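Local structure of ferredoxin (Trichomonas vaginalis, 1L5P) at residues 32-35 with 36-39; 19-22 with 23-26. The protein carries electrons through its single [2Fe-2S] cluster and links pyruvate:ferredoxin oxidoreductase to hydrogenase in the hydrogenosome. All coordinates share one frame; numbering follows the deposited sequence.

Contact 1: 32-35 with 36-39; sequences MSAD and DTCQ. With FES (Fe2/s2 (inorganic) cluster), chain D.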
# COMPACT_ATOMS: atom_id res chain seq x y z
N MET A 32 3.92 0.76 8.84
CA MET A 32 3.85 2.10 8.27
C MET A 32 3.18 3.04 9.27
O MET A 32 2.15 2.70 9.88
CB MET A 32 3.05 2.04 6.94
CG MET A 32 3.01 3.35 6.15
SD MET A 32 2.00 3.28 4.63
CE MET A 32 3.26 2.80 3.49
N SER A 33 3.77 4.22 9.46
CA SER A 33 3.23 5.21 10.40
C SER A 33 2.18 6.10 9.75
O SER A 33 2.30 6.48 8.59
CB SER A 33 4.37 6.09 10.94
OG SER A 33 4.38 7.36 10.34
N ALA A 34 1.14 6.44 10.51
CA ALA A 34 0.06 7.28 10.02
C ALA A 34 0.23 8.71 10.54
O ALA A 34 -0.63 9.57 10.36
CB ALA A 34 -1.29 6.71 10.47
N ASP A 35 1.37 8.96 11.17
CA ASP A 35 1.68 10.26 11.75
C ASP A 35 1.97 11.30 10.68
O ASP A 35 2.71 11.03 9.74
CB ASP A 35 2.90 10.12 12.65
CG ASP A 35 2.87 11.09 13.81
OD1 ASP A 35 3.68 12.04 13.81
OD2 ASP A 35 2.04 10.89 14.72
N ASP A 36 1.42 12.49 10.83
CA ASP A 36 1.67 13.56 9.87
C ASP A 36 1.17 13.22 8.47
O ASP A 36 1.59 13.82 7.48
CB ASP A 36 3.17 13.87 9.82
CG ASP A 36 3.48 15.33 10.13
OD1 ASP A 36 3.58 15.69 11.33
OD2 ASP A 36 3.62 16.13 9.16
N THR A 37 0.27 12.25 8.39
CA THR A 37 -0.29 11.84 7.11
C THR A 37 -1.75 12.24 7.10
O THR A 37 -2.33 12.50 8.14
CB THR A 37 -0.21 10.30 6.91
OG1 THR A 37 -1.33 9.67 7.54
CG2 THR A 37 1.08 9.76 7.51
N CYS A 38 -2.34 12.28 5.92
CA CYS A 38 -3.74 12.64 5.80
C CYS A 38 -4.64 11.49 6.27
O CYS A 38 -5.85 11.51 6.05
CB CYS A 38 -4.07 12.99 4.35
SG CYS A 38 -4.14 11.59 3.22
N GLN A 39 -4.03 10.50 6.92
CA GLN A 39 -4.76 9.34 7.41
C GLN A 39 -5.49 8.56 6.33
O GLN A 39 -6.65 8.19 6.50
CB GLN A 39 -5.78 9.76 8.47
CG GLN A 39 -5.25 10.65 9.56
CD GLN A 39 -6.37 11.19 10.42
OE1 GLN A 39 -7.36 10.51 10.69
NE2 GLN A 39 -6.23 12.44 10.86
FE1 FES D . -2.03 10.63 2.82
FE2 FES D . -2.04 8.12 1.76
S1 FES D . -1.85 10.06 0.66
S2 FES D . -2.23 8.68 3.94
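A34 to T37 form a type II beta turn, with D35 and D36 at its corners. D36 has a positive phi of 62°, as the third residue of such a turn does. The backbone bond that closes the turn, T37 N to A34 O, is weak at 3.4 Å. The T37 side chain adds a second grip on the same carbonyl. T37 OG1 donates to A34 O over 2.9 Å and comes from above the carbonyl plane, 47° out of it. OG1 sits between the backbone N and the carbonyl carbon of its own residue (chi1 84°). This rotamer leaves the methyl T37 CG2 beside the backbone N, where it packs against the turn, 3.0 Å from D35 O. T37 OG1 also appears to accept from Q39 N in an ST turn, though Q39 N is less surely placed. D35 and D36 carry their carboxylates on the exposed side of the turn, OD1 to OD1 4.4 Å apart. D36 has a long, weak ion pair with K46. C38 binds one iron of the [2Fe-2S] cluster through SG, 2.4 Å from FE1, and C44 binds the same iron. T37 OG1 lies 3.8 Å from the bridging sulfide S2. The T37 hydroxyl thus holds the turn just before the iron ligand C38, and the less certain bond from Q39 N would extend that hold past C38.

Contact 2: 19-22 with 23-26; sequences DQTL and FTVL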
# COMPACT_ATOMS: atom_id res chain seq x y z
N ASP A 19 -12.16 -4.79 1.39
CA ASP A 19 -12.43 -3.35 1.46
C ASP A 19 -11.55 -2.55 2.40
O ASP A 19 -11.82 -1.39 2.68
CB ASP A 19 -13.91 -3.14 1.77
CG ASP A 19 -14.81 -3.93 0.84
OD1 ASP A 19 -14.40 -4.18 -0.32
OD2 ASP A 19 -15.93 -4.31 1.25
N GLN A 20 -10.49 -3.19 2.88
CA GLN A 20 -9.55 -2.53 3.77
C GLN A 20 -8.46 -1.97 2.86
O GLN A 20 -8.14 -2.58 1.85
CB GLN A 20 -8.92 -3.56 4.72
CG GLN A 20 -9.52 -3.60 6.11
CD GLN A 20 -8.55 -4.15 7.15
OE1 GLN A 20 -7.94 -5.20 6.94
NE2 GLN A 20 -8.41 -3.45 8.27
N THR A 21 -7.90 -0.82 3.20
CA THR A 21 -6.84 -0.28 2.37
C THR A 21 -5.52 -0.81 2.88
O THR A 21 -5.39 -1.16 4.05
CB THR A 21 -6.78 1.25 2.42
OG1 THR A 21 -6.33 1.67 3.71
CG2 THR A 21 -8.13 1.85 2.11
N LEU A 22 -4.54 -0.86 1.98
CA LEU A 22 -3.22 -1.33 2.33
C LEU A 22 -2.68 -0.48 3.47
O LEU A 22 -1.94 -0.96 4.34
CB LEU A 22 -2.30 -1.23 1.13
CG LEU A 22 -0.92 -1.82 1.35
CD1 LEU A 22 -1.04 -3.32 1.57
CD2 LEU A 22 -0.05 -1.51 0.16
N PHE A 23 -3.05 0.80 3.44
CA PHE A 23 -2.63 1.78 4.44
C PHE A 23 -3.11 1.35 5.81
O PHE A 23 -2.34 1.31 6.77
CB PHE A 23 -3.21 3.17 4.11
CG PHE A 23 -2.88 4.23 5.12
CD1 PHE A 23 -1.64 4.86 5.11
CD2 PHE A 23 -3.82 4.62 6.07
CE1 PHE A 23 -1.34 5.87 6.04
CE2 PHE A 23 -3.53 5.62 7.01
CZ PHE A 23 -2.28 6.25 6.99
N THR A 24 -4.39 1.02 5.90
CA THR A 24 -4.98 0.58 7.14
C THR A 24 -4.24 -0.65 7.64
O THR A 24 -3.79 -0.69 8.78
CB THR A 24 -6.44 0.22 6.95
OG1 THR A 24 -7.14 1.37 6.46
CG2 THR A 24 -7.05 -0.24 8.27
N VAL A 25 -4.12 -1.63 6.76
CA VAL A 25 -3.44 -2.88 7.07
C VAL A 25 -2.00 -2.64 7.50
O VAL A 25 -1.56 -3.16 8.53
CB VAL A 25 -3.47 -3.80 5.83
CG1 VAL A 25 -2.50 -4.96 6.00
CG2 VAL A 25 -4.89 -4.29 5.60
N LEU A 26 -1.27 -1.85 6.73
CA LEU A 26 0.13 -1.55 7.02
C LEU A 26 0.33 -0.76 8.30
O LEU A 26 1.16 -1.12 9.14
CB LEU A 26 0.77 -0.79 5.86
CG LEU A 26 1.02 -1.58 4.58
CD1 LEU A 26 1.86 -0.73 3.62
CD2 LEU A 26 1.73 -2.89 4.91
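T21 OG1 and T24 OG1 share a hydrogen bond of 2.9 Å, and either hydroxyl could be the donor. T21 OG1 also lies 3.0 Å from T24 N. The two side chains cross at about a right angle. T21 holds its hydroxyl between its backbone N and carbonyl carbon (chi1 69°), which turns it to the first turn of the helix. T21 is the N-cap of helix 22-27. The first helical bond across the contact runs from V25 N to T21 O, 3.0 Å long and almost straight at 176°. One residue further on, L26 N donates to L22 O. Q20 lies across T24 and V25. Its NE2 is 3.5 Å from T24 CG2, and its OE1 is 3.5 Å from V25 CG2. That OE1 accepts from E17 N, which anchors the amide end. On another side of the helix L22 packs on L26, CG to CD1 3.8 Å. These leucines face the beta sheet, with L22 on I3 and L26 on A5 and L14. F23 extends its ring, CG anti to the backbone N (chi1 178°), to the [2Fe-2S] cluster and its ligands C47 and C78.

In the fold
From the N terminus, strands 2-7 and 10-15 come first, and then contact 2. It lies where the short, weakly bonded strand 20-21 runs into helix 22-27. That strand pairs with strand 81-82, while the helix packs on strands 2-7 and 10-15. Contact 1 follows in the loop between this helix and strand 48-53, and closes a turn just before the cluster ligand C38. The two contacts are in series and neither encloses the other. Their centres lie about 12 Å apart, yet they touch. The F23 ring packs on A34, T37 and Q39, and M32 packs on L26. F23 thus ties the helix to the cluster-binding loop of this ferredoxin.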